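Local structure of phosphopantetheine adenylyltransferase (Archaeoglobus fulgidus, 3DO8) at residues Gly7-Pro11 and Ile45-Leu49; Ile31-Ser37 and Pro70-Thr76; Tyr97-Leu101 and Thr116-Val120. The protein probably transfers an adenylyl group reversibly from ATP to 4'-phosphopantetheine, giving dephospho-CoA and pyrophosphate in the biosynthesis of coenzyme A. All coordinates share one frame; numbering follows the deposited sequence.

Contact 1: residues Gly7-Pro11 and Ile45-Leu49; sequences GTFEP and IRSVL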
ATOM      1  N   GLY A   7      11.684  -8.963   5.230  1.00 12.80           N
ATOM      2  CA  GLY A   7      12.007  -8.443   6.541  1.00 14.21           C
ATOM      3  C   GLY A   7      12.821  -9.407   7.374  1.00 13.50           C
ATOM      4  O   GLY A   7      13.108 -10.522   6.962  1.00 13.18           O
ATOM      5  N   THR A   8      13.208  -8.924   8.548  1.00 14.15           N
ATOM      6  CA  THR A   8      13.849  -9.734   9.569  1.00 14.26           C
ATOM      7  C   THR A   8      12.789 -10.274  10.543  1.00 14.59           C
ATOM      8  O   THR A   8      12.886 -11.393  10.967  1.00 14.76           O
ATOM      9  CB  THR A   8      14.919  -8.912  10.318  1.00 15.05           C
ATOM     10  OG1 THR A   8      15.972  -8.600   9.420  1.00 15.52           O
ATOM     11  CG2 THR A   8      15.464  -9.684  11.488  1.00 15.72           C
ATOM     12  N   PHE A   9      11.785  -9.465  10.864  1.00 14.99           N
ATOM     13  CA  PHE A   9      10.620  -9.889  11.672  1.00 15.71           C
ATOM     14  C   PHE A   9      11.028 -10.284  13.072  1.00 16.39           C
ATOM     15  O   PHE A   9      10.513 -11.282  13.625  1.00 17.49           O
ATOM     16  CB  PHE A   9       9.821 -11.023  10.993  1.00 15.53           C
ATOM     17  CG  PHE A   9       9.309 -10.667   9.619  1.00 15.67           C
ATOM     18  CD1 PHE A   9       8.199  -9.842   9.459  1.00 15.89           C
ATOM     19  CD2 PHE A   9       9.945 -11.141   8.477  1.00 13.72           C
ATOM     20  CE1 PHE A   9       7.721  -9.513   8.171  1.00 14.96           C
ATOM     21  CE2 PHE A   9       9.515 -10.792   7.225  1.00 14.05           C
ATOM     22  CZ  PHE A   9       8.399  -9.988   7.050  1.00 14.38           C
ATOM     23  N   GLU A  10      11.906  -9.494  13.686  1.00 16.74           N
ATOM     24  CA  GLU A  10      12.295  -9.742  15.076  1.00 17.49           C
ATOM     25  C   GLU A  10      12.208  -8.475  15.895  1.00 18.37           C
ATOM     26  O   GLU A  10      12.994  -7.555  15.660  1.00 19.65           O
ATOM     27  CB  GLU A  10      13.706 -10.325  15.191  1.00 17.97           C
ATOM     28  CG  GLU A  10      14.118 -10.593  16.652  1.00 18.05           C
ATOM     29  CD  GLU A  10      15.508 -11.108  16.808  1.00 18.80           C
ATOM     30  OE1 GLU A  10      15.997 -11.812  15.900  1.00 20.13           O
ATOM     31  OE2 GLU A  10      16.146 -10.791  17.855  1.00 20.91           O
ATOM     32  N   PRO A  11      11.252  -8.406  16.829  1.00 17.40           N
ATOM     33  CA  PRO A  11      10.139  -9.333  16.958  1.00 17.68           C
ATOM     34  C   PRO A  11       9.124  -9.014  15.852  1.00 17.09           C
ATOM     35  O   PRO A  11       9.305  -8.062  15.080  1.00 17.46           O
ATOM     36  CB  PRO A  11       9.543  -8.986  18.311  1.00 18.11           C
ATOM     37  CG  PRO A  11       9.793  -7.589  18.441  1.00 19.56           C
ATOM     38  CD  PRO A  11      11.107  -7.289  17.765  1.00 18.87           C
ATOM     39  N   ILE A  45      20.206  -5.403  13.164  1.00 40.39           N
ATOM     40  CA  ILE A  45      19.892  -5.418  14.603  1.00 39.11           C
ATOM     41  C   ILE A  45      20.760  -6.425  15.366  1.00 38.08           C
ATOM     42  O   ILE A  45      21.481  -7.222  14.767  1.00 38.36           O
ATOM     43  CB  ILE A  45      18.409  -5.787  14.858  1.00 38.99           C
ATOM     44  CG1 ILE A  45      18.051  -7.118  14.171  1.00 39.09           C
ATOM     45  CG2 ILE A  45      17.501  -4.668  14.383  1.00 39.15           C
ATOM     46  CD1 ILE A  45      16.991  -7.925  14.893  1.00 38.25           C
ATOM     47  N   ARG A  46      20.689  -6.386  16.693  1.00 37.31           N
ATOM     48  CA  ARG A  46      21.269  -7.449  17.508  1.00 36.07           C
ATOM     49  C   ARG A  46      20.210  -8.545  17.577  1.00 34.15           C
ATOM     50  O   ARG A  46      19.423  -8.602  18.516  1.00 34.04           O
ATOM     51  CB  ARG A  46      21.644  -6.962  18.910  1.00 37.07           C
ATOM     52  CG  ARG A  46      22.308  -8.046  19.801  1.00 38.01           C
ATOM     53  CD  ARG A  46      22.284  -7.669  21.278  1.00 39.96           C
ATOM     54  NE  ARG A  46      22.600  -8.810  22.154  1.00 42.24           N
ATOM     55  CZ  ARG A  46      21.761  -9.386  23.018  1.00 44.17           C
ATOM     56  NH1 ARG A  46      20.513  -8.949  23.167  1.00 44.92           N
ATOM     57  NH2 ARG A  46      22.185 -10.407  23.765  1.00 46.21           N
ATOM     58  N   SER A  47      20.221  -9.406  16.567  1.00 31.63           N
ATOM     59  CA  SER A  47      19.223 -10.462  16.408  1.00 29.04           C
ATOM     60  C   SER A  47      19.552 -11.644  17.292  1.00 27.09           C
ATOM     61  O   SER A  47      20.669 -12.171  17.251  1.00 27.12           O
ATOM     62  CB  SER A  47      19.174 -10.932  14.951  1.00 29.26           C
ATOM     63  OG  SER A  47      18.306 -12.047  14.782  1.00 27.78           O
ATOM     64  N   VAL A  48      18.569 -12.073  18.068  1.00 23.46           N
ATOM     65  CA  VAL A  48      18.724 -13.237  18.927  1.00 22.51           C
ATOM     66  C   VAL A  48      17.885 -14.447  18.514  1.00 20.54           C
ATOM     67  O   VAL A  48      18.012 -15.502  19.145  1.00 21.74           O
ATOM     68  CB  VAL A  48      18.442 -12.877  20.390  1.00 20.94           C
ATOM     69  CG1 VAL A  48      19.470 -11.790  20.846  1.00 22.29           C
ATOM     70  CG2 VAL A  48      17.000 -12.422  20.592  1.00 20.58           C
ATOM     71  N   LEU A  49      17.081 -14.332  17.444  1.00 18.18           N
ATOM     72  CA  LEU A  49      16.279 -15.457  16.959  1.00 17.39           C
ATOM     73  C   LEU A  49      16.853 -15.995  15.658  1.00 16.50           C
ATOM     74  O   LEU A  49      17.042 -15.202  14.708  1.00 15.92           O
ATOM     75  CB  LEU A  49      14.825 -15.036  16.697  1.00 15.84           C
ATOM     76  CG  LEU A  49      14.045 -14.413  17.859  1.00 16.96           C
ATOM     77  CD1 LEU A  49      12.618 -14.079  17.390  1.00 14.35           C
ATOM     78  CD2 LEU A  49      14.069 -15.316  19.110  1.00 16.62           C
TER

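Contact 2: residues Ile31-Ser37 and Pro70-Thr76; sequences ITIGVTS and PEIVKIT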
ATOM      1  N   ILE A  31       1.929 -14.529  -2.879  1.00 20.35           N
ATOM      2  CA  ILE A  31       2.901 -13.654  -2.220  1.00 19.54           C
ATOM      3  C   ILE A  31       4.096 -14.515  -1.861  1.00 18.50           C
ATOM      4  O   ILE A  31       3.977 -15.728  -1.662  1.00 16.83           O
ATOM      5  CB  ILE A  31       2.353 -13.000  -0.955  1.00 20.15           C
ATOM      6  CG1 ILE A  31       2.060 -14.018   0.165  1.00 20.47           C
ATOM      7  CG2 ILE A  31       1.068 -12.216  -1.268  1.00 22.69           C
ATOM      8  CD1 ILE A  31       1.721 -13.320   1.457  1.00 23.46           C
ATOM      9  N   THR A  32       5.233 -13.852  -1.788  1.00 16.49           N
ATOM     10  CA  THR A  32       6.454 -14.431  -1.269  1.00 16.34           C
ATOM     11  C   THR A  32       6.937 -13.536  -0.181  1.00 14.94           C
ATOM     12  O   THR A  32       7.099 -12.320  -0.409  1.00 15.40           O
ATOM     13  CB  THR A  32       7.523 -14.563  -2.362  1.00 16.82           C
ATOM     14  OG1 THR A  32       6.990 -15.349  -3.435  1.00 21.43           O
ATOM     15  CG2 THR A  32       8.726 -15.237  -1.853  1.00 19.14           C
ATOM     16  N   ILE A  33       7.126 -14.115   1.015  1.00 14.18           N
ATOM     17  CA  ILE A  33       7.668 -13.395   2.136  1.00 13.20           C
ATOM     18  C   ILE A  33       9.135 -13.796   2.310  1.00 13.18           C
ATOM     19  O   ILE A  33       9.432 -14.960   2.594  1.00 13.87           O
ATOM     20  CB  ILE A  33       6.901 -13.671   3.466  1.00 12.09           C
ATOM     21  CG1 ILE A  33       5.399 -13.367   3.300  1.00 12.71           C
ATOM     22  CG2 ILE A  33       7.519 -12.837   4.575  1.00 14.20           C
ATOM     23  CD1 ILE A  33       4.600 -13.548   4.593  1.00 15.21           C
ATOM     24  N   GLY A  34      10.031 -12.836   2.128  1.00 12.18           N
ATOM     25  CA  GLY A  34      11.437 -13.047   2.365  1.00 12.70           C
ATOM     26  C   GLY A  34      11.725 -12.805   3.827  1.00 13.13           C
ATOM     27  O   GLY A  34      11.264 -11.797   4.400  1.00 12.92           O
ATOM     28  N   VAL A  35      12.488 -13.718   4.426  1.00 12.36           N
ATOM     29  CA  VAL A  35      12.961 -13.544   5.793  1.00 13.23           C
ATOM     30  C   VAL A  35      14.500 -13.551   5.749  1.00 13.64           C
ATOM     31  O   VAL A  35      15.119 -14.459   5.166  1.00 13.78           O
ATOM     32  CB  VAL A  35      12.380 -14.653   6.689  1.00 12.50           C
ATOM     33  CG1 VAL A  35      13.018 -14.597   8.092  1.00 13.44           C
ATOM     34  CG2 VAL A  35      10.835 -14.529   6.716  1.00 12.66           C
ATOM     35  N   THR A  36      15.117 -12.544   6.361  1.00 13.52           N
ATOM     36  CA  THR A  36      16.566 -12.386   6.281  1.00 14.83           C
ATOM     37  C   THR A  36      17.296 -13.572   6.917  1.00 15.63           C
ATOM     38  O   THR A  36      16.896 -14.089   7.966  1.00 15.00           O
ATOM     39  CB  THR A  36      17.018 -11.091   6.974  1.00 15.02           C
ATOM     40  OG1 THR A  36      16.480 -11.055   8.292  1.00 15.22           O
ATOM     41  CG2 THR A  36      16.565  -9.849   6.206  1.00 15.83           C
ATOM     42  N   SER A  37      18.391 -13.986   6.297  1.00 16.83           N
ATOM     43  CA  SER A  37      19.304 -14.938   6.922  1.00 17.62           C
ATOM     44  C   SER A  37      19.857 -14.370   8.245  1.00 18.72           C
ATOM     45  O   SER A  37      19.820 -13.148   8.481  1.00 17.64           O
ATOM     46  CB  SER A  37      20.460 -15.210   5.949  1.00 17.99           C
ATOM     47  OG  SER A  37      21.278 -14.063   5.906  1.00 17.35           O
ATOM     48  N   PRO A  70       2.201 -19.237   4.245  1.00 16.76           N
ATOM     49  CA  PRO A  70       2.810 -18.473   3.157  1.00 16.70           C
ATOM     50  C   PRO A  70       4.127 -19.087   2.697  1.00 17.28           C
ATOM     51  O   PRO A  70       4.813 -19.721   3.492  1.00 17.29           O
ATOM     52  CB  PRO A  70       3.098 -17.103   3.802  1.00 16.88           C
ATOM     53  CG  PRO A  70       3.321 -17.429   5.225  1.00 16.50           C
ATOM     54  CD  PRO A  70       2.407 -18.597   5.556  1.00 17.16           C
ATOM     55  N   GLU A  71       4.472 -18.850   1.435  1.00 17.75           N
ATOM     56  CA  GLU A  71       5.795 -19.174   0.928  1.00 18.43           C
ATOM     57  C   GLU A  71       6.814 -18.247   1.606  1.00 17.06           C
ATOM     58  O   GLU A  71       6.717 -17.013   1.468  1.00 17.40           O
ATOM     59  CB  GLU A  71       5.889 -18.987  -0.608  1.00 18.79           C
ATOM     60  CG  GLU A  71       7.314 -19.266  -1.169  1.00 20.45           C
ATOM     61  CD  GLU A  71       7.535 -18.954  -2.648  1.00 23.94           C
ATOM     62  OE1 GLU A  71       6.831 -18.082  -3.237  1.00 30.68           O
ATOM     63  OE2 GLU A  71       8.480 -19.588  -3.211  1.00 30.11           O
ATOM     64  N   ILE A  72       7.806 -18.848   2.265  1.00 17.07           N
ATOM     65  CA  ILE A  72       8.942 -18.139   2.856  1.00 16.89           C
ATOM     66  C   ILE A  72      10.194 -18.437   2.046  1.00 17.09           C
ATOM     67  O   ILE A  72      10.520 -19.607   1.778  1.00 17.97           O
ATOM     68  CB  ILE A  72       9.283 -18.591   4.333  1.00 17.10           C
ATOM     69  CG1 ILE A  72       8.096 -18.393   5.272  1.00 18.57           C
ATOM     70  CG2 ILE A  72      10.519 -17.848   4.888  1.00 17.34           C
ATOM     71  CD1 ILE A  72       7.599 -17.083   5.307  1.00 18.29           C
ATOM     72  N   VAL A  73      10.930 -17.401   1.732  1.00 16.13           N
ATOM     73  CA  VAL A  73      12.231 -17.576   1.090  1.00 17.66           C
ATOM     74  C   VAL A  73      13.288 -16.878   1.948  1.00 16.58           C
ATOM     75  O   VAL A  73      13.038 -15.805   2.509  1.00 16.35           O
ATOM     76  CB  VAL A  73      12.198 -17.046  -0.359  1.00 18.63           C
ATOM     77  CG1 VAL A  73      11.096 -17.754  -1.179  1.00 22.38           C
ATOM     78  CG2 VAL A  73      11.957 -15.597  -0.375  1.00 19.90           C
ATOM     79  N   LYS A  74      14.441 -17.512   2.138  1.00 16.47           N
ATOM     80  CA  LYS A  74      15.530 -16.860   2.844  1.00 16.56           C
ATOM     81  C   LYS A  74      16.142 -15.790   1.958  1.00 16.03           C
ATOM     82  O   LYS A  74      16.496 -16.054   0.781  1.00 16.09           O
ATOM     83  CB  LYS A  74      16.612 -17.871   3.246  1.00 16.48           C
ATOM     84  CG  LYS A  74      17.692 -17.307   4.100  1.00 16.70           C
ATOM     85  CD  LYS A  74      18.784 -18.341   4.402  1.00 18.90           C
ATOM     86  CE  LYS A  74      18.307 -19.470   5.304  1.00 19.91           C
ATOM     87  NZ  LYS A  74      19.411 -20.446   5.694  1.00 21.89           N
ATOM     88  N   ILE A  75      16.270 -14.597   2.523  1.00 15.14           N
ATOM     89  CA  ILE A  75      16.954 -13.472   1.869  1.00 15.73           C
ATOM     90  C   ILE A  75      18.434 -13.549   2.260  1.00 15.81           C
ATOM     91  O   ILE A  75      18.770 -13.500   3.437  1.00 15.11           O
ATOM     92  CB  ILE A  75      16.350 -12.114   2.306  1.00 15.47           C
ATOM     93  CG1 ILE A  75      14.887 -11.981   1.894  1.00 16.98           C
ATOM     94  CG2 ILE A  75      17.123 -10.952   1.701  1.00 16.63           C
ATOM     95  CD1 ILE A  75      14.145 -10.804   2.577  1.00 17.89           C
ATOM     96  N   THR A  76      19.302 -13.723   1.264  1.00 15.68           N
ATOM     97  CA  THR A  76      20.747 -13.861   1.479  1.00 16.59           C
ATOM     98  C   THR A  76      21.571 -12.766   0.770  1.00 17.47           C
ATOM     99  O   THR A  76      22.803 -12.775   0.789  1.00 18.88           O
ATOM    100  CB  THR A  76      21.184 -15.250   1.005  1.00 16.61           C
ATOM    101  OG1 THR A  76      20.907 -15.364  -0.397  1.00 17.91           O
ATOM    102  CG2 THR A  76      20.399 -16.337   1.798  1.00 18.43           C
TER
HETATM  103  O   HOH W   1       2.387 -17.444  -0.060  1.00 23.08           O

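Contact 3: residues Tyr97-Leu101 and Thr116-Val120; sequences YEMAL and TIVKV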
ATOM      1  N   TYR A  97      11.935   1.442   2.141  1.00 13.50           N
ATOM      2  CA  TYR A  97      11.531   2.154   0.923  1.00 14.27           C
ATOM      3  C   TYR A  97      12.724   2.573   0.042  1.00 13.74           C
ATOM      4  O   TYR A  97      12.682   2.438  -1.183  1.00 12.80           O
ATOM      5  CB  TYR A  97      10.669   3.353   1.297  1.00 14.67           C
ATOM      6  CG  TYR A  97      10.204   4.197   0.142  1.00 14.02           C
ATOM      7  CD1 TYR A  97       9.338   3.714  -0.823  1.00 14.72           C
ATOM      8  CD2 TYR A  97      10.625   5.494   0.013  1.00 15.94           C
ATOM      9  CE1 TYR A  97       8.922   4.493  -1.882  1.00 14.52           C
ATOM     10  CE2 TYR A  97      10.209   6.281  -1.036  1.00 17.94           C
ATOM     11  CZ  TYR A  97       9.349   5.782  -1.982  1.00 17.04           C
ATOM     12  OH  TYR A  97       8.942   6.576  -3.023  1.00 17.72           O
ATOM     13  N   GLU A  98      13.805   3.061   0.656  1.00 14.09           N
ATOM     14  CA  GLU A  98      14.964   3.433  -0.148  1.00 14.94           C
ATOM     15  C   GLU A  98      15.487   2.217  -0.911  1.00 13.33           C
ATOM     16  O   GLU A  98      15.905   2.337  -2.078  1.00 14.13           O
ATOM     17  CB  GLU A  98      16.051   4.055   0.727  1.00 15.29           C
ATOM     18  CG  GLU A  98      15.681   5.469   1.137  1.00 18.61           C
ATOM     19  CD  GLU A  98      16.577   6.036   2.245  1.00 19.35           C
ATOM     20  OE1 GLU A  98      16.534   5.508   3.374  1.00 27.21           O
ATOM     21  OE2 GLU A  98      17.307   7.001   1.976  1.00 25.66           O
ATOM     22  N   MET A  99      15.458   1.044  -0.281  1.00 14.45           N
ATOM     23  CA  MET A  99      15.962  -0.157  -0.938  1.00 13.61           C
ATOM     24  C   MET A  99      15.025  -0.525  -2.095  1.00 13.41           C
ATOM     25  O   MET A  99      15.490  -0.987  -3.149  1.00 12.92           O
ATOM     26  CB  MET A  99      16.137  -1.325   0.015  1.00 13.90           C
ATOM     27  CG  MET A  99      16.735  -2.587  -0.643  1.00 15.51           C
ATOM     28  SD  MET A  99      18.508  -2.431  -1.073  1.00 13.60           S
ATOM     29  CE  MET A  99      18.611  -3.442  -2.567  1.00 19.76           C
ATOM     30  N   ALA A 100      13.722  -0.326  -1.916  1.00 11.89           N
ATOM     31  CA  ALA A 100      12.764  -0.542  -3.026  1.00 12.65           C
ATOM     32  C   ALA A 100      13.098   0.328  -4.238  1.00 12.02           C
ATOM     33  O   ALA A 100      13.046  -0.116  -5.375  1.00 11.38           O
ATOM     34  CB  ALA A 100      11.362  -0.227  -2.576  1.00 13.36           C
ATOM     35  N   LEU A 101      13.398   1.596  -4.000  1.00 12.49           N
ATOM     36  CA  LEU A 101      13.774   2.460  -5.119  1.00 12.91           C
ATOM     37  C   LEU A 101      15.031   1.931  -5.814  1.00 12.58           C
ATOM     38  O   LEU A 101      15.115   1.935  -7.038  1.00 13.21           O
ATOM     39  CB  LEU A 101      14.002   3.888  -4.664  1.00 13.70           C
ATOM     40  CG  LEU A 101      12.744   4.577  -4.093  1.00 14.39           C
ATOM     41  CD1 LEU A 101      13.182   5.926  -3.487  1.00 17.21           C
ATOM     42  CD2 LEU A 101      11.633   4.730  -5.130  1.00 15.43           C
ATOM     43  N   THR A 116       5.693  -2.137  -9.065  1.00 11.56           N
ATOM     44  CA  THR A 116       4.974  -1.053  -8.368  1.00 11.56           C
ATOM     45  C   THR A 116       5.270  -1.114  -6.863  1.00 11.81           C
ATOM     46  O   THR A 116       4.936  -2.099  -6.218  1.00 11.11           O
ATOM     47  CB  THR A 116       3.464  -1.102  -8.631  1.00 11.18           C
ATOM     48  OG1 THR A 116       3.247  -0.908 -10.033  1.00 13.86           O
ATOM     49  CG2 THR A 116       2.755   0.022  -7.877  1.00 13.88           C
ATOM     50  N   ILE A 117       5.863  -0.050  -6.332  1.00 11.30           N
ATOM     51  CA  ILE A 117       6.188   0.025  -4.920  1.00 11.61           C
ATOM     52  C   ILE A 117       4.983   0.531  -4.152  1.00 11.11           C
ATOM     53  O   ILE A 117       4.373   1.592  -4.494  1.00 11.60           O
ATOM     54  CB  ILE A 117       7.413   0.922  -4.648  1.00 10.94           C
ATOM     55  CG1 ILE A 117       8.646   0.382  -5.405  1.00 12.97           C
ATOM     56  CG2 ILE A 117       7.706   1.044  -3.154  1.00 12.41           C
ATOM     57  CD1 ILE A 117       9.855   1.310  -5.409  1.00 14.48           C
ATOM     58  N   VAL A 118       4.676  -0.219  -3.095  1.00 10.62           N
ATOM     59  CA  VAL A 118       3.576   0.089  -2.180  1.00 10.94           C
ATOM     60  C   VAL A 118       4.183   0.323  -0.798  1.00 11.43           C
ATOM     61  O   VAL A 118       4.623  -0.611  -0.140  1.00 10.90           O
ATOM     62  CB  VAL A 118       2.508  -1.047  -2.166  1.00 10.92           C
ATOM     63  CG1 VAL A 118       1.379  -0.701  -1.158  1.00 13.15           C
ATOM     64  CG2 VAL A 118       2.026  -1.319  -3.604  1.00 11.48           C
ATOM     65  N   LYS A 119       4.278   1.595  -0.398  1.00 12.44           N
ATOM     66  CA  LYS A 119       4.918   1.958   0.843  1.00 13.48           C
ATOM     67  C   LYS A 119       3.860   2.094   1.904  1.00 13.19           C
ATOM     68  O   LYS A 119       2.946   2.908   1.795  1.00 14.25           O
ATOM     69  CB  LYS A 119       5.634   3.293   0.707  1.00 13.74           C
ATOM     70  CG  LYS A 119       6.417   3.696   1.930  1.00 15.58           C
ATOM     71  CD  LYS A 119       6.885   5.121   1.762  1.00 18.31           C
ATOM     72  CE  LYS A 119       7.697   5.597   2.944  1.00 20.31           C
ATOM     73  NZ  LYS A 119       7.195   6.934   3.435  1.00 23.66           N
ATOM     74  N   VAL A 120       3.981   1.293   2.935  1.00 12.63           N
ATOM     75  CA  VAL A 120       3.017   1.330   4.040  1.00 12.70           C
ATOM     76  C   VAL A 120       3.687   2.094   5.176  1.00 13.51           C
ATOM     77  O   VAL A 120       4.716   1.654   5.709  1.00 13.69           O
ATOM     78  CB  VAL A 120       2.672  -0.076   4.470  1.00 13.24           C
ATOM     79  CG1 VAL A 120       1.701  -0.109   5.678  1.00 14.26           C
ATOM     80  CG2 VAL A 120       2.155  -0.887   3.239  1.00 12.67           C
TER

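Contact 1: residues Gly7-Pro11 and Ile45-Leu49
Glu10 pushes its carboxylate into the curve of the loop Ser47-Leu49 and is gripped there by three donors. It reaches this place fully extended, with CG anti to the backbone N (chi1 -180°), which brings both oxygens up to Ser47-Leu49. OE2 takes the backbone N of Val48 at 2.7 Å in a nearly straight bond (173° at the hydrogen), on its syn lone pair. OE1 is shared: Ser47 OG donates to it at 2.6 Å from the syn side, somewhat out of the carboxylate plane, and Leu49 N donates at 3.1 Å from well above that plane. The two donors come from opposite faces, which should limit rotation of the group. Leu49 then lays its CD1 against Glu10 CG at 3.9 Å, giving the aliphatic stem an apolar neighbour, while Val48 CG2 comes to 3.3 Å from OE2.

The other part of the interface is loose. Ile45 CD1 meets Thr8 CG2 tip to tip at 4.1 Å and lies equally far from Glu10 CB, a thin apolar flank at the protein surface. The hydroxyl of Thr8 is engaged elsewhere, with Thr36.

Arg54 of helix 51-66 ties the same two loops a second time, donating to the backbone oxygens of Thr8 and Leu49. The loop carrying Glu10 leads toward His16, probably the last residue of the HxGH motif of nucleotidyltransferases. The chemistry implies that one carboxylate satisfies two backbone N-H groups and a hydroxyl of an irregular loop and probably holds it against residues 7-11.

Contact 2: residues Ile31-Ser37 and Pro70-Thr76
Ile75 turns its CD1 over the backbone of Gly34, 3.4 Å from Gly34 C, where a beta carbon on Gly34 would collide with it. On the same face, Thr32 divides its two branches: OG1 donates to Glu71 OE1 at 2.7 Å, meeting that oxygen from above the carboxylate plane. With OG1 beside the backbone N (chi1 -57°), CG2 falls anti to that N, crosses Val73 at about a right angle and touches its CG1 at 3.5 Å.

On the face of Ile33, Val35, Ile72 and Lys74 the meetings are mostly between aliphatic groups. Ile33 extends CD1 to Pro70 CB at 3.9 Å, and Ile72 places CG2 against Val35 CG2 at 3.8 Å while its CD1 leans back on Ile33 CB. Lys74 CD packs on Ser37 CB. Helix 51-66 covers this side, with Val58 on Ile33 and Val62 on Pro70.

Five backbone bonds, from Ile33 N to Glu71 O through Ser37 N to Ile75 O, join the strands, and one water bridges Ile31 O and Glu71 N at the start. Strands 31-36 and 71-75 run parallel, their directions 38° apart, linked by a crossover through helices 38-44 and 51-66, an arrangement typical of the Rossmann-like nucleotidyltransferase fold.

Contact 3: residues Tyr97-Leu101 and Thr116-Val120
Helix segment Tyr97-Leu101 and strand segment Thr116-Val120 run almost exactly antiparallel, at 174°, with their axes 9.6 Å apart at closest approach. They are the last two elements of the beta-alpha-beta unit made by strand 89-92, helix 97-110 and strand 116-121, and the helix packs on one side of the parallel sheet through alternate strand residues, Ile117 and Lys119.

Tyr97 contributes a broad aromatic surface. With CG anti to the backbone N (chi1 179°), its ring lies between two neighbours. Lys119 passes across one face, its CD 4.0 Å from the Tyr97 ring centroid and 18° off the normal, a CH-pi contact made by the aliphatic chain; at the other face stands Leu101 CG, one helical turn on. Ile117 arrives instead at the rim, its CG2 3.9 Å from Tyr97 CE1. The ammonium of Lys119 is too distant for more than a weak cation-pi attraction, and its NZ forms a salt bridge with OD1 of Asp121 in the same chain.

The outer end of the tyrosine belongs to the dimer. Its OH is hydrogen-bonded to Asp121 of the second subunit, and Lys119 pairs antiparallel with a strand of that subunit, so the sheet continues across the interface. Were Tyr97 replaced by alanine, the methylene chain of Lys119 and CG2 of Ile117 would probably lose their aromatic neighbour, and Asp121 of the second subunit its hydroxyl partner.

Deeper in, Ile117 fits its long branch against the helix itself. Its CD1 rests 3.6 Å from Ala100 CB, and Leu101 CD2 touches the same methyl. The closest approach between the two segments is that of Ile117 CD1 to Ala100 O, at 3.5 Å.

How the contacts relate
From the N terminus, the chain leaves strand 3-7 into the first segment of contact 1, passes helix 14-27 and enters strand 31-36, the first segment of contact 2. Contact 1 then closes at 45-49 and contact 2 at 70-76, so the two loops cross instead of nesting. They also touch: Gly7 O lies 2.9 Å from Thr36 N, a probable hydrogen bond. Contact 3 follows in series and closes a shorter loop between 97-101 and 116-120. Contacts 2 and 3 reach the same sheet at its two outermost strands within the chain, their centres about 17 Å apart, while contact 1 joins loops at the molecular surface.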